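Local coordinates for helicase-like protein (Bacteroides thetaiotaomicron, PDB 2FG1) that is of unknown function but carries a macro domain and probably removes ADP-ribose from modified thymidine in DNA by hydrolysis, at residues V23-C28 against A119-P124; G66-V71 against A80-Q85; Q105-V110 against E144-K149; M4-I9 against I151-Y156. All coordinates share one frame; numbering follows the deposited sequence.

Contact 1. Residues V23-C28 against A119-P124; sequences VITHIC and ASVHMP
Val-23 meets the start of 119-124 with backbone and side chain alike. Its N donates to Ser-120 O at 2.8 Å. Its CG2 branch, anti to the carbonyl carbon, rests on Ala-119 CB at 4.0 Å. Val-23 O accepts from His-122 N at 2.9 Å. The same oxygen lies at the edge of the His-122 imidazole, near the ring plane. Ile-24 comes next, its CA 3.1 Å from His-122 O in a CA-H...O contact. The ladder is parallel, with Val-23 opposite Val-121 and Ile-24 opposite His-122. It joins the two central strands of the mixed sheet in the macro domain. His-122 NE2 donates to Ser-120 OG at 2.8 Å, and its ND1 is hydrogen-bonded to Tyr-156 OH on the next strand. An alanine in place of His-122 would probably leave Ser-120 OG without this donor and cost Tyr-156 OH one of its hydrogen bonds. Thr-25 N donates to His-122 O at 3.0 Å. Thr-25 OG1 sits between its own backbone N and carbonyl carbon (chi1 59°), which sets it 3.4 Å from CB of selenomethionine Met-123. Thr-25 O lies 3.5 Å from Pro-124 CD. Both Thr-25 oxygens are buried and have no hydrogen-bonding partner in the model. The Thr-25 side chain crosses that of Val-121 at about a right angle, its CG2 touching Val-121 CG1.

Contact 2. Residues G66-V71 against A80-Q85; sequences GAVQFV and ANMIGQ
Gln-69 holds CG anti to its backbone N (chi1 176°) and runs extended from there, while Asn-81 holds CG anti to its carbonyl carbon (chi1 -65°). The two side chains therefore lie side by side and point the same way. Asn-81 ND2 donates to Gln-69 OE1 at 2.9 Å. The acceptor lies in the plane of the Asn-81 amide, although the two amide planes are 62° apart. Beneath this bond the two residues form a hydrogen-bonded antiparallel pair. Gln-69 N donates to Asn-81 O at 3.0 Å, and Asn-81 N to Gln-69 O at 2.8 Å. The strands form a beta hairpin, with 68-74 at the edge of the sheet. Gly-66 N extends the ladder to Ile-83 O at 2.9 Å, and its backbone angles call for glycine.

The other face is apolar. Ala-80 CB takes Phe-70 CE1 at 3.8 Å and Val-68 CG1 at 3.9 Å. Val-68 CG1 also lies over one face of the Phe-70 ring, toward the rim. The side chains of selenomethionine Met-82 and Val-68 lie side by side, with Met-82 CG 4.1 Å from Val-68 CG1.

Asn-81 ND2 has a second acceptor in Pro-49 O, and Asn-81 OD1 is bonded to His-26 NE2. Gln-69 NE2 donates to Ala-52 O. A flip of either amide would probably set oxygen against oxygen, at Ala-52 O for Gln-69 and at Gln-69 OE1 and Pro-49 O for Asn-81.

Contact 3. Residues Q105-V110 against E144-K149; sequences QCLKEV and EELITK
Leu-107 and Leu-146 cross at about a right angle, with Leu-107 CD2 4.0 Å from Leu-146 CD1. They join helices 100-117 and 135-147, which pack side by side on one face of the macro-domain sheet. Val-110 CG1 reaches Leu-146 CD2 at 4.2 Å. Further out, Leu-107 CB lies 3.9 Å from Glu-145 CB.

The outer side is charged. Lys-108 NZ forms a salt bridge to Glu-145 OE2 at 2.9 Å, meeting it from above the carboxylate plane. The chain of Lys-108 bends only at its last torsion (chi4 57°), which turns NZ back to the acid. On the way its CG passes 3.4 Å from Glu-145 OE1. Arg-104 NH1 forms a second salt bridge to Glu-145 OE2. Lys-149 NZ makes a weak one to Glu-145 OE1, doubtful because Lys-149 has two conformers. A leucine in place of Glu-145 would probably leave Lys-108 and Arg-104 without this shared counter-charge. Arg-104 NH2 also bridges to Glu-144 OE1, so the arginine helps to place both acids. Thr-148 OG1 donates to Glu-144 O at 2.7 Å, from 39° above the carbonyl plane.

Contact 4. Residues M4-I9 against I151-Y156; sequences MEILYI and IAVTVY
Val-155 meets Tyr-8 and Ile-6 on one face of the parallel pair. Its CB lies 3.6 Å from Tyr-8 CD1, and the two side chains run side by side, pointing the same way. Val-155 CG2, anti to its own carbonyl carbon, touches Ile-6 CG2 at 3.7 Å. The same Ile-6 methyl sits over one face of the Tyr-8 ring, offset toward the rim. Ile-6 CG2 thus touches both the valine and the phenol ring. The backbone of Val-155 makes two bonds to the first strand. Its N donates to Leu-7 O at 2.8 Å, and its O accepts from Ile-9 N at 3.0 Å.

Ile-9 lies on the other face. Its CG1 takes the crowded position between backbone N and carbonyl carbon (chi1 60°), and CD1 runs on anti from there (chi2 172°) to the second strand. Ile-9 CD1 comes 3.6 Å from Tyr-156 CE1 and 3.7 Å from Thr-154 CG2. The one methyl touches both the ring and the threonine methyl.

Leu-7 shares that face. Leu-7 N donates to Val-153 O at 2.9 Å. Its CD2 lies 3.7 Å from Thr-154 OG1, an apolar branch beside a hydroxyl.

Strand 7-10 is the outermost strand here, and 153-157 links it to strand 120-123. Helix 135-147 packs against the face of Ile-6 and Val-153, through Ile-147 and Leu-146. Tyr-8 OH is hydrogen-bonded to Glu-139 of that helix and to Trp-135 NE1. The loop residue Ile-17 touches Leu-7 and Ile-9 on the opposite face.

Contacts 1, 2 and 4 lie in one six-stranded mixed sheet. Its order is 7-10, 153-157, 120-123, 22-29, 77-85, 68-74. Contact 1 joins the two middle strands. Contacts 4 and 2 add the opposite edges, with centres about 19 Å apart and no touch between them. Contact 1 lies about 10 Å from each, centre to centre, and shares a strand-to-strand boundary with both. Contact 3 joins two helices on one face, and its side chains reach all three strand pairings. Along the chain, contact 4 spans the others and brings the N-terminal and C-terminal strands together. Contacts 1 and 3 interleave. Contact 2 is a local hairpin. Chain-distant strands and the helix pair are thus tied into one layered domain.

Contact 1. Residues V23-C28 against A119-P124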
loop_
_atom_site.group_PDB
_atom_site.type_symbol
_atom_site.label_atom_id
_atom_site.label_comp_id
_atom_site.label_asym_id
_atom_site.label_seq_id
_atom_site.Cartn_x
_atom_site.Cartn_y
_atom_site.Cartn_z
ATOM N N VAL A 23 3.341 -7.558 5.906
ATOM C CA VAL A 23 2.881 -7.111 4.587
ATOM C C VAL A 23 3.201 -5.629 4.454
ATOM O O VAL A 23 2.723 -4.804 5.257
ATOM C CB VAL A 23 1.365 -7.342 4.392
ATOM C CG1 VAL A 23 0.920 -6.874 3.012
ATOM C CG2 VAL A 23 1.014 -8.822 4.570
ATOM N N ILE A 24 4.016 -5.290 3.458
ATOM C CA ILE A 24 4.311 -3.891 3.144
ATOM C C ILE A 24 3.279 -3.427 2.125
ATOM O O ILE A 24 3.193 -3.993 1.023
ATOM C CB ILE A 24 5.721 -3.751 2.544
ATOM C CG1 ILE A 24 6.784 -4.160 3.561
ATOM C CG2 ILE A 24 5.978 -2.308 2.058
ATOM C CD1 ILE A 24 8.135 -4.475 2.931
ATOM N N THR A 25 2.495 -2.409 2.468
ATOM C CA THR A 25 1.415 -1.931 1.605
ATOM C C THR A 25 1.775 -0.585 1.010
ATOM O O THR A 25 2.231 0.302 1.728
ATOM C CB THR A 25 0.094 -1.751 2.379
ATOM O OG1 THR A 25 0.292 -0.814 3.450
ATOM C CG2 THR A 25 -0.391 -3.056 2.967
ATOM N N HIS A 26 1.530 -0.403 -0.287
ATOM C CA HIS A 26 1.755 0.904 -0.902
ATOM C C HIS A 26 0.774 1.107 -2.055
ATOM O O HIS A 26 0.178 0.155 -2.551
ATOM C CB HIS A 26 3.216 1.035 -1.343
ATOM C CG HIS A 26 3.549 0.182 -2.515
ATOM N ND1 HIS A 26 3.937 0.718 -3.720
ATOM C CD2 HIS A 26 3.476 -1.159 -2.692
ATOM C CE1 HIS A 26 4.114 -0.262 -4.592
ATOM N NE2 HIS A 26 3.833 -1.408 -3.996
ATOM N N ILE A 27 0.597 2.362 -2.449
ATOM C CA ILE A 27 -0.395 2.736 -3.452
ATOM C C ILE A 27 0.240 2.859 -4.828
ATOM O O ILE A 27 1.173 3.659 -5.044
ATOM C CB ILE A 27 -1.109 4.054 -3.087
ATOM C CG1 ILE A 27 -1.914 3.889 -1.788
ATOM C CG2 ILE A 27 -2.040 4.482 -4.223
ATOM C CD1 ILE A 27 -2.476 5.202 -1.228
ATOM N N CYS A 28 -0.297 2.061 -5.750
ATOM C CA CYS A 28 0.081 2.076 -7.146
ATOM C C CYS A 28 -0.968 2.793 -7.975
ATOM O O CYS A 28 -2.135 2.930 -7.582
ATOM C CB CYS A 28 0.216 0.633 -7.649
ATOM S SG CYS A 28 1.506 -0.309 -6.867
ATOM N N ALA A 119 -0.652 -11.672 9.964
ATOM C CA ALA A 119 0.388 -10.719 9.620
ATOM C C ALA A 119 0.144 -9.339 10.197
ATOM O O ALA A 119 -0.956 -9.022 10.652
ATOM C CB ALA A 119 0.535 -10.645 8.121
ATOM N N SER A 120 1.194 -8.527 10.164
ATOM C CA SER A 120 1.102 -7.095 10.473
ATOM C C SER A 120 1.362 -6.295 9.204
ATOM O O SER A 120 1.896 -6.814 8.222
ATOM C CB SER A 120 2.128 -6.723 11.534
ATOM O OG SER A 120 3.442 -7.061 11.111
ATOM N N VAL A 121 0.965 -5.025 9.232
ATOM C CA VAL A 121 1.072 -4.121 8.083
ATOM C C VAL A 121 2.114 -3.039 8.329
ATOM O O VAL A 121 2.227 -2.501 9.439
ATOM C CB VAL A 121 -0.308 -3.526 7.745
ATOM C CG1 VAL A 121 -0.222 -2.372 6.740
ATOM C CG2 VAL A 121 -1.213 -4.617 7.192
ATOM N N HIS A 122 2.873 -2.744 7.276
ATOM C CA HIS A 122 3.985 -1.810 7.315
ATOM C C HIS A 122 3.880 -0.920 6.097
ATOM O O HIS A 122 3.722 -1.420 4.982
ATOM C CB HIS A 122 5.292 -2.600 7.341
ATOM C CG HIS A 122 5.383 -3.483 8.538
ATOM N ND1 HIS A 122 6.022 -3.095 9.693
ATOM C CD2 HIS A 122 4.800 -4.677 8.801
ATOM C CE1 HIS A 122 5.875 -4.042 10.605
ATOM N NE2 HIS A 122 5.132 -5.007 10.090
HETATM N N MSE A 123 3.950 0.395 6.287
HETATM C CA MSE A 123 3.686 1.283 5.163
HETATM C C MSE A 123 4.399 2.603 5.276
HETATM O O MSE A 123 4.661 3.079 6.371
HETATM C CB MSE A 123 2.181 1.537 5.038
HETATM C CG MSE A 123 1.558 2.262 6.236
HETATM SE SE MSE A 123 -0.229 2.857 5.945
HETATM C CE MSE A 123 -1.171 1.203 6.045
ATOM N N PRO A 124 4.670 3.240 4.123
ATOM C CA PRO A 124 5.034 4.656 4.159
ATOM C C PRO A 124 3.766 5.489 4.425
ATOM O O PRO A 124 2.691 4.914 4.674
ATOM C CB PRO A 124 5.580 4.897 2.746
ATOM C CG PRO A 124 4.741 3.966 1.891
ATOM C CD PRO A 124 4.568 2.717 2.741
#

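Contact 2. Residues G66-V71 against A80-Q85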
loop_
_atom_site.group_PDB
_atom_site.type_symbol
_atom_site.label_atom_id
_atom_site.label_comp_id
_atom_site.label_asym_id
_atom_site.label_seq_id
_atom_site.Cartn_x
_atom_site.Cartn_y
_atom_site.Cartn_z
ATOM N N GLY A 66 -8.972 -0.347 -6.644
ATOM C CA GLY A 66 -9.509 -1.187 -5.582
ATOM C C GLY A 66 -8.916 -2.581 -5.533
ATOM O O GLY A 66 -9.081 -3.269 -4.533
ATOM N N ALA A 67 -8.208 -2.985 -6.593
ATOM C CA ALA A 67 -7.591 -4.312 -6.649
ATOM C C ALA A 67 -6.220 -4.328 -5.976
ATOM O O ALA A 67 -5.552 -3.291 -5.859
ATOM C CB ALA A 67 -7.482 -4.801 -8.097
ATOM N N VAL A 68 -5.795 -5.512 -5.543
ATOM C CA VAL A 68 -4.516 -5.680 -4.855
ATOM C C VAL A 68 -3.833 -6.939 -5.363
ATOM O O VAL A 68 -4.478 -7.982 -5.527
ATOM C CB VAL A 68 -4.711 -5.801 -3.313
ATOM C CG1 VAL A 68 -3.359 -5.881 -2.599
ATOM C CG2 VAL A 68 -5.528 -4.635 -2.769
ATOM N N GLN A 69 -2.515 -6.841 -5.555
ATOM C CA GLN A 69 -1.657 -7.979 -5.861
ATOM C C GLN A 69 -0.686 -8.180 -4.712
ATOM O O GLN A 69 -0.011 -7.231 -4.299
ATOM C CB GLN A 69 -0.882 -7.684 -7.140
ATOM C CG GLN A 69 0.131 -8.733 -7.554
ATOM C CD GLN A 69 0.909 -8.268 -8.753
ATOM O OE1 GLN A 69 1.506 -7.198 -8.734
ATOM N NE2 GLN A 69 0.914 -9.077 -9.811
ATOM N N PHE A 70 -0.619 -9.408 -4.194
ATOM C CA PHE A 70 0.283 -9.746 -3.096
ATOM C C PHE A 70 1.461 -10.538 -3.628
ATOM O O PHE A 70 1.275 -11.552 -4.310
ATOM C CB PHE A 70 -0.449 -10.560 -2.014
ATOM C CG PHE A 70 -1.612 -9.827 -1.391
ATOM C CD1 PHE A 70 -1.431 -9.041 -0.259
ATOM C CD2 PHE A 70 -2.891 -9.923 -1.938
ATOM C CE1 PHE A 70 -2.512 -8.359 0.314
ATOM C CE2 PHE A 70 -3.973 -9.240 -1.368
ATOM C CZ PHE A 70 -3.777 -8.466 -0.237
ATOM N N VAL A 71 2.672 -10.053 -3.380
ATOM C CA VAL A 71 3.868 -10.769 -3.820
ATOM C C VAL A 71 4.728 -11.096 -2.621
ATOM O O VAL A 71 4.875 -10.302 -1.694
ATOM C CB VAL A 71 4.685 -9.991 -4.904
ATOM C CG1 VAL A 71 5.338 -8.756 -4.325
ATOM C CG2 VAL A 71 5.740 -10.872 -5.548
ATOM N N ALA A 80 2.141 -5.671 -0.892
ATOM C CA ALA A 80 0.823 -5.517 -1.482
ATOM C C ALA A 80 0.835 -4.311 -2.406
ATOM O O ALA A 80 0.935 -3.164 -1.950
ATOM C CB ALA A 80 -0.223 -5.349 -0.379
ATOM N N ASN A 81 0.748 -4.582 -3.707
ATOM C CA ASN A 81 0.643 -3.533 -4.726
ATOM C C ASN A 81 -0.844 -3.175 -4.831
ATOM O O ASN A 81 -1.622 -3.945 -5.376
ATOM C CB ASN A 81 1.136 -4.050 -6.093
ATOM C CG ASN A 81 2.623 -4.397 -6.123
ATOM O OD1 ASN A 81 3.446 -3.793 -5.451
ATOM N ND2 ASN A 81 2.979 -5.347 -6.999
HETATM N N MSE A 82 -1.227 -2.024 -4.276
HETATM C CA MSE A 82 -2.636 -1.651 -4.146
HETATM C C MSE A 82 -2.983 -0.590 -5.170
HETATM O O MSE A 82 -2.438 0.503 -5.121
HETATM C CB MSE A 82 -2.900 -1.062 -2.752
HETATM C CG MSE A 82 -2.541 -1.988 -1.575
HETATM SE SE MSE A 82 -3.147 -1.301 0.147
HETATM C CE MSE A 82 -2.242 0.431 0.147
ATOM N N ILE A 83 -3.896 -0.884 -6.092
ATOM C CA ILE A 83 -4.227 0.121 -7.107
ATOM C C ILE A 83 -5.201 1.133 -6.515
ATOM O O ILE A 83 -6.402 0.870 -6.412
ATOM C CB ILE A 83 -4.765 -0.499 -8.412
ATOM C CG1 ILE A 83 -3.761 -1.506 -8.984
ATOM C CG2 ILE A 83 -5.049 0.610 -9.432
ATOM C CD1 ILE A 83 -4.242 -2.174 -10.267
ATOM N N GLY A 84 -4.671 2.291 -6.120
ATOM C CA GLY A 84 -5.447 3.273 -5.364
ATOM C C GLY A 84 -5.381 4.702 -5.852
ATOM O O GLY A 84 -5.865 5.609 -5.177
ATOM N N GLN A 85 -4.772 4.907 -7.011
ATOM C CA GLN A 85 -4.764 6.235 -7.593
ATOM C C GLN A 85 -4.986 6.162 -9.096
ATOM O O GLN A 85 -4.562 5.217 -9.766
ATOM C CB GLN A 85 -3.501 7.020 -7.217
ATOM C CG GLN A 85 -2.281 6.619 -7.976
ATOM C CD GLN A 85 -1.079 7.500 -7.655
ATOM O OE1 GLN A 85 -0.473 7.361 -6.586
ATOM N NE2 GLN A 85 -0.717 8.389 -8.585
#

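Contact 3. Residues Q105-V110 against E144-K149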
loop_
_atom_site.group_PDB
_atom_site.type_symbol
_atom_site.label_atom_id
_atom_site.label_comp_id
_atom_site.label_asym_id
_atom_site.label_seq_id
_atom_site.Cartn_x
_atom_site.Cartn_y
_atom_site.Cartn_z
ATOM N N GLN A 105 -11.124 0.041 -0.565
ATOM C CA GLN A 105 -11.389 -1.286 -1.136
ATOM C C GLN A 105 -10.125 -2.144 -1.112
ATOM O O GLN A 105 -10.172 -3.327 -0.752
ATOM C CB GLN A 105 -11.965 -1.178 -2.549
ATOM C CG GLN A 105 -12.303 -2.535 -3.176
ATOM C CD GLN A 105 -13.037 -2.437 -4.495
ATOM O OE1 GLN A 105 -12.872 -1.484 -5.259
ATOM N NE2 GLN A 105 -13.880 -3.431 -4.764
ATOM N N CYS A 106 -8.992 -1.546 -1.462
ATOM C CA CYS A 106 -7.724 -2.260 -1.380
ATOM C C CYS A 106 -7.457 -2.740 0.038
ATOM O O CYS A 106 -7.052 -3.885 0.251
ATOM C CB CYS A 106 -6.570 -1.351 -1.799
ATOM S SG CYS A 106 -6.545 -0.820 -3.529
ATOM N N LEU A 107 -7.682 -1.863 1.020
ATOM C CA LEU A 107 -7.414 -2.199 2.404
ATOM C C LEU A 107 -8.358 -3.273 2.937
ATOM O O LEU A 107 -7.950 -4.049 3.803
ATOM C CB LEU A 107 -7.408 -0.951 3.293
ATOM C CG LEU A 107 -6.196 -0.024 3.061
ATOM C CD1 LEU A 107 -6.393 1.319 3.775
ATOM C CD2 LEU A 107 -4.896 -0.679 3.501
ATOM N N LYS A 108 -9.581 -3.349 2.408
ATOM C CA LYS A 108 -10.471 -4.462 2.764
ATOM C C LYS A 108 -9.833 -5.802 2.357
ATOM O O LYS A 108 -9.909 -6.793 3.098
ATOM C CB LYS A 108 -11.835 -4.314 2.085
ATOM C CG LYS A 108 -12.807 -3.344 2.765
ATOM C CD LYS A 108 -14.197 -3.422 2.133
ATOM C CE LYS A 108 -15.256 -2.677 2.928
ATOM N NZ LYS A 108 -14.938 -1.252 3.146
ATOM N N GLU A 109 -9.214 -5.829 1.181
ATOM C CA GLU A 109 -8.563 -7.062 0.721
ATOM C C GLU A 109 -7.296 -7.350 1.536
ATOM O O GLU A 109 -7.024 -8.512 1.891
ATOM C CB GLU A 109 -8.285 -7.024 -0.788
ATOM C CG GLU A 109 -7.823 -8.380 -1.341
ATOM C CD GLU A 109 -7.661 -8.406 -2.844
ATOM O OE1 GLU A 109 -8.197 -7.517 -3.535
ATOM O OE2 GLU A 109 -7.005 -9.345 -3.350
ATOM N N VAL A 110 -6.534 -6.305 1.860
ATOM C CA VAL A 110 -5.379 -6.461 2.734
ATOM C C VAL A 110 -5.806 -6.986 4.110
ATOM O O VAL A 110 -5.110 -7.820 4.698
ATOM C CB VAL A 110 -4.593 -5.143 2.861
ATOM C CG1 VAL A 110 -3.515 -5.239 3.938
ATOM C CG2 VAL A 110 -3.975 -4.781 1.498
ATOM N N GLU A 144 -9.999 2.249 10.481
ATOM C CA GLU A 144 -11.220 1.481 10.326
ATOM C C GLU A 144 -10.969 0.105 9.720
ATOM O O GLU A 144 -11.535 -0.889 10.187
ATOM C CB GLU A 144 -12.203 2.257 9.467
ATOM C CG GLU A 144 -12.696 3.511 10.142
ATOM C CD GLU A 144 -13.476 4.397 9.207
ATOM O OE1 GLU A 144 -13.792 3.971 8.079
ATOM O OE2 GLU A 144 -13.784 5.533 9.611
ATOM N N GLU A 145 -10.153 0.043 8.676
ATOM C CA GLU A 145 -10.014 -1.205 7.925
ATOM C C GLU A 145 -9.015 -2.182 8.521
ATOM O O GLU A 145 -9.107 -3.371 8.231
ATOM C CB GLU A 145 -9.681 -0.936 6.452
ATOM C CG GLU A 145 -10.786 -0.223 5.674
ATOM C CD GLU A 145 -12.096 -1.004 5.587
ATOM O OE1 GLU A 145 -12.125 -2.210 5.930
ATOM O OE2 GLU A 145 -13.111 -0.418 5.170
ATOM N N LEU A 146 -8.061 -1.702 9.319
ATOM C CA LEU A 146 -7.002 -2.571 9.856
ATOM C C LEU A 146 -6.945 -2.577 11.377
ATOM O O LEU A 146 -7.093 -3.625 12.010
ATOM C CB LEU A 146 -5.627 -2.209 9.260
ATOM C CG LEU A 146 -5.512 -2.343 7.738
ATOM C CD1 LEU A 146 -4.182 -1.800 7.253
ATOM C CD2 LEU A 146 -5.718 -3.793 7.262
ATOM N N ILE A 147 -6.739 -1.405 11.967
ATOM C CA ILE A 147 -6.509 -1.312 13.409
ATOM C C ILE A 147 -7.645 -1.914 14.235
ATOM O O ILE A 147 -7.405 -2.606 15.228
ATOM C CB ILE A 147 -6.268 0.160 13.819
ATOM C CG1 ILE A 147 -4.922 0.654 13.282
ATOM C CG2 ILE A 147 -6.366 0.362 15.335
ATOM C CD1 ILE A 147 -3.698 -0.042 13.876
ATOM N N THR A 148 -8.882 -1.667 13.824
ATOM C CA THR A 148 -10.041 -2.131 14.587
ATOM C C THR A 148 -10.217 -3.650 14.586
ATOM O O THR A 148 -11.014 -4.179 15.383
ATOM C CB THR A 148 -11.344 -1.488 14.080
ATOM O OG1 THR A 148 -11.556 -1.877 12.719
ATOM C CG2 THR A 148 -11.279 0.034 14.203
ATOM N N LYS A 149 -9.489 -4.333 13.702
ATOM C CA LYS A 149 -9.516 -5.794 13.635
ATOM C C LYS A 149 -8.286 -6.402 14.281
ATOM O O LYS A 149 -7.984 -7.580 14.085
ATOM C CB LYS A 149 -9.628 -6.260 12.187
ATOM C CG LYS A 149 -10.937 -5.891 11.551
ATOM C CD LYS A 149 -10.743 -5.595 10.098
ATOM C CE LYS A 149 -11.651 -4.453 9.719
ATOM N NZ LYS A 149 -11.687 -4.255 8.257
#

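Contact 4. Residues M4-I9 against I151-Y156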
loop_
_atom_site.group_PDB
_atom_site.type_symbol
_atom_site.label_atom_id
_atom_site.label_comp_id
_atom_site.label_asym_id
_atom_site.label_seq_id
_atom_site.Cartn_x
_atom_site.Cartn_y
_atom_site.Cartn_z
HETATM N N MSE A 4 -5.584 -1.875 19.608
HETATM C CA MSE A 4 -4.579 -1.476 18.648
HETATM C C MSE A 4 -4.604 0.013 18.308
HETATM O O MSE A 4 -5.621 0.682 18.455
HETATM C CB MSE A 4 -4.676 -2.381 17.420
HETATM C CG MSE A 4 -4.161 -3.776 17.769
HETATM SE SE MSE A 4 -2.186 -3.712 17.769
HETATM C CE MSE A 4 -1.887 -1.905 18.108
ATOM N N GLU A 5 -3.454 0.523 17.871
ATOM C CA GLU A 5 -3.317 1.929 17.507
ATOM C C GLU A 5 -2.237 1.964 16.440
ATOM O O GLU A 5 -1.283 1.189 16.515
ATOM C CB GLU A 5 -2.837 2.712 18.722
ATOM C CG GLU A 5 -3.121 4.187 18.691
ATOM C CD GLU A 5 -2.779 4.849 20.018
ATOM O OE1 GLU A 5 -3.661 5.040 20.875
ATOM O OE2 GLU A 5 -1.601 5.162 20.187
ATOM N N ILE A 6 -2.347 2.855 15.460
ATOM C CA ILE A 6 -1.267 3.004 14.479
ATOM C C ILE A 6 0.016 3.409 15.190
ATOM O O ILE A 6 0.004 4.274 16.059
ATOM C CB ILE A 6 -1.601 4.046 13.387
ATOM C CG1 ILE A 6 -2.820 3.618 12.586
ATOM C CG2 ILE A 6 -0.402 4.285 12.440
ATOM C CD1 ILE A 6 -3.374 4.723 11.694
ATOM N N LEU A 7 1.112 2.763 14.826
ATOM C CA LEU A 7 2.431 3.117 15.317
ATOM C C LEU A 7 3.145 3.952 14.257
ATOM O O LEU A 7 3.208 3.547 13.105
ATOM C CB LEU A 7 3.240 1.852 15.595
ATOM C CG LEU A 7 4.711 2.044 15.956
ATOM C CD1 LEU A 7 4.847 2.735 17.307
ATOM C CD2 LEU A 7 5.452 0.723 15.925
ATOM N N TYR A 8 3.675 5.111 14.659
ATOM C CA TYR A 8 4.488 5.946 13.769
ATOM C C TYR A 8 5.916 5.937 14.258
ATOM O O TYR A 8 6.171 6.233 15.429
ATOM C CB TYR A 8 3.988 7.393 13.753
ATOM C CG TYR A 8 2.603 7.559 13.198
ATOM C CD1 TYR A 8 2.400 7.768 11.834
ATOM C CD2 TYR A 8 1.490 7.541 14.046
ATOM C CE1 TYR A 8 1.127 7.935 11.321
ATOM C CE2 TYR A 8 0.201 7.710 13.540
ATOM C CZ TYR A 8 0.038 7.912 12.185
ATOM O OH TYR A 8 -1.215 8.071 11.650
ATOM N N ILE A 9 6.847 5.611 13.362
ATOM C CA ILE A 9 8.262 5.599 13.698
ATOM C C ILE A 9 9.067 6.192 12.555
ATOM O O ILE A 9 8.566 6.317 11.440
ATOM C CB ILE A 9 8.796 4.162 14.003
ATOM C CG1 ILE A 9 8.612 3.229 12.795
ATOM C CG2 ILE A 9 8.173 3.580 15.289
ATOM C CD1 ILE A 9 9.300 1.878 12.976
ATOM N N ILE A 151 -5.224 -5.780 13.667
ATOM C CA ILE A 151 -4.075 -5.892 12.778
ATOM C C ILE A 151 -3.146 -4.720 13.075
ATOM O O ILE A 151 -3.543 -3.550 12.954
ATOM C CB ILE A 151 -4.485 -5.863 11.295
ATOM C CG1 ILE A 151 -5.478 -6.987 10.982
ATOM C CG2 ILE A 151 -3.244 -5.982 10.395
ATOM C CD1 ILE A 151 -6.270 -6.752 9.720
ATOM N N ALA A 152 -1.923 -5.031 13.495
ATOM C CA ALA A 152 -0.937 -3.999 13.802
ATOM C C ALA A 152 -0.564 -3.257 12.520
ATOM O O ALA A 152 -0.437 -3.861 11.458
ATOM C CB ALA A 152 0.297 -4.612 14.458
ATOM N N VAL A 153 -0.408 -1.936 12.629
ATOM C CA VAL A 153 0.007 -1.092 11.507
ATOM C C VAL A 153 1.130 -0.188 11.959
ATOM O O VAL A 153 0.984 0.501 12.963
ATOM C CB VAL A 153 -1.154 -0.205 10.988
ATOM C CG1 VAL A 153 -0.682 0.699 9.855
ATOM C CG2 VAL A 153 -2.334 -1.056 10.524
ATOM N N THR A 154 2.231 -0.202 11.209
ATOM C CA THR A 154 3.360 0.695 11.430
ATOM C C THR A 154 3.543 1.584 10.210
ATOM O O THR A 154 3.607 1.083 9.083
ATOM C CB THR A 154 4.656 -0.100 11.713
ATOM O OG1 THR A 154 4.420 -0.986 12.820
ATOM C CG2 THR A 154 5.814 0.823 12.092
ATOM N N VAL A 155 3.589 2.895 10.458
ATOM C CA VAL A 155 3.818 3.903 9.422
ATOM C C VAL A 155 5.231 4.430 9.626
ATOM O O VAL A 155 5.611 4.791 10.747
ATOM C CB VAL A 155 2.777 5.057 9.495
ATOM C CG1 VAL A 155 3.104 6.154 8.485
ATOM C CG2 VAL A 155 1.361 4.531 9.239
ATOM N N TYR A 156 5.987 4.463 8.526
ATOM C CA TYR A 156 7.405 4.798 8.541
ATOM C C TYR A 156 7.609 6.188 7.968
ATOM O O TYR A 156 7.286 6.425 6.805
ATOM C CB TYR A 156 8.201 3.761 7.722
ATOM C CG TYR A 156 8.162 2.380 8.334
ATOM C CD1 TYR A 156 9.258 1.888 9.024
ATOM C CD2 TYR A 156 7.024 1.583 8.242
ATOM C CE1 TYR A 156 9.226 0.630 9.608
ATOM C CE2 TYR A 156 6.973 0.326 8.836
ATOM C CZ TYR A 156 8.085 -0.140 9.509
ATOM O OH TYR A 156 8.055 -1.376 10.110
#